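Local atomic coordinates of CS1 fimbrial subunit A (PDB entry 4HJI), a protein that serves as the pilin subunit of CS1 fimbriae, surface filaments that enable enterotoxigenic Escherichia coli to colonize the epithelium of specific host organs. Residues A95-P98 and G103-I106. Numbering follows the deposited sequence.
Sequences AGKP and GITI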
loop_
_atom_site.group_PDB
_atom_site.type_symbol
_atom_site.label_atom_id
_atom_site.label_comp_id
_atom_site.label_asym_id
_atom_site.label_seq_id
_atom_site.Cartn_x
_atom_site.Cartn_y
_atom_site.Cartn_z
ATOM N N ALA A 95 -8.966 1.301 -0.813
ATOM C CA ALA A 95 -10.421 1.363 -0.904
ATOM C C ALA A 95 -10.957 2.651 -0.295
ATOM O O ALA A 95 -12.019 2.645 0.331
ATOM C CB ALA A 95 -11.031 0.150 -0.203
ATOM N N GLY A 96 -10.212 3.753 -0.450
ATOM C CA GLY A 96 -10.652 5.067 0.016
ATOM C C GLY A 96 -10.533 5.295 1.518
ATOM O O GLY A 96 -11.084 6.257 2.036
ATOM N N LYS A 97 -9.821 4.407 2.209
ATOM C CA LYS A 97 -9.568 4.512 3.649
ATOM C C LYS A 97 -8.043 4.523 3.915
ATOM O O LYS A 97 -7.304 3.761 3.310
ATOM C CB LYS A 97 -10.208 3.314 4.359
ATOM C CG LYS A 97 -11.721 3.239 4.200
ATOM C CD LYS A 97 -12.206 1.874 3.726
ATOM C CE LYS A 97 -13.661 1.917 3.250
ATOM N NZ LYS A 97 -13.822 1.117 1.983
ATOM N N PRO A 98 -7.566 5.389 4.825
ATOM C CA PRO A 98 -6.150 5.385 5.181
ATOM C C PRO A 98 -5.829 4.150 6.011
ATOM O O PRO A 98 -6.631 3.750 6.867
ATOM C CB PRO A 98 -5.990 6.673 6.013
ATOM C CG PRO A 98 -7.318 6.894 6.578
ATOM C CD PRO A 98 -8.296 6.452 5.531
ATOM N N GLY A 103 -5.653 -2.460 12.294
ATOM C CA GLY A 103 -6.444 -3.015 11.209
ATOM C C GLY A 103 -7.747 -2.280 11.016
ATOM O O GLY A 103 -8.368 -1.837 11.991
ATOM N N ILE A 104 -8.128 -2.117 9.750
ATOM C CA ILE A 104 -9.470 -1.685 9.401
ATOM C C ILE A 104 -10.176 -2.795 8.629
ATOM O O ILE A 104 -9.551 -3.537 7.865
ATOM C CB ILE A 104 -9.482 -0.345 8.623
ATOM C CG1 ILE A 104 -8.954 -0.461 7.193
ATOM C CG2 ILE A 104 -8.695 0.715 9.383
ATOM C CD1 ILE A 104 -9.221 0.795 6.389
ATOM N N THR A 105 -11.480 -2.909 8.853
ATOM C CA THR A 105 -12.290 -3.898 8.175
ATOM C C THR A 105 -13.026 -3.241 7.024
ATOM O O THR A 105 -13.631 -2.174 7.176
ATOM C CB THR A 105 -13.300 -4.569 9.112
ATOM O OG1 THR A 105 -12.601 -5.233 10.170
ATOM C CG2 THR A 105 -14.135 -5.590 8.343
ATOM N N ILE A 106 -12.963 -3.879 5.865
ATOM C CA ILE A 106 -13.747 -3.474 4.709
ATOM C C ILE A 106 -14.838 -4.528 4.530
ATOM O O ILE A 106 -14.532 -5.685 4.238
ATOM C CB ILE A 106 -12.838 -3.352 3.478
ATOM C CG1 ILE A 106 -11.837 -2.211 3.722
ATOM C CG2 ILE A 106 -13.646 -3.097 2.210
ATOM C CD1 ILE A 106 -10.482 -2.486 3.160
#
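Ala95 meets Ile106 through methyl groups alone, its CB lying 4.3 Å from Ile106 CD1. Both Ala95 and Gly96 have positive phi values, and through them the chain doubles back from strand 87-94 into the short strand 97-98, which pairs antiparallel with it. Lys97 and Ile104 share the middle of the contact. The lysine's aliphatic chain slants across both isoleucine side chains: its CB presses on Ile104 CD1 at 3.4 Å, tighter than usual for two carbons, and its CD lies 4.1 Å from Ile106 CG1. With CG anti to the carbonyl carbon and bends at chi2 and chi4, the chain brings NZ to Ala95 O at 2.9 Å, 16° from the carbonyl plane; NZ also forms a salt bridge with Asp110 of helix 108-111. In this predominantly beta pilin of the chaperone-usher family, whose subunits have an immunoglobulin-like fold, residues 104-106 pair antiparallel with strand 68-80, itself a partner of strand 87-94. No hydrogen bond joins the segments themselves, and the CA atoms of Lys97 and Ile104 stand 8.5 Å apart. At Pro98 the ring rests on Asn93, whereas its carbonyl O approaches Ile104 CD1 at 4.0 Å, the methyl that a chi1 of 71° and an extended chi2 carry across to Lys97.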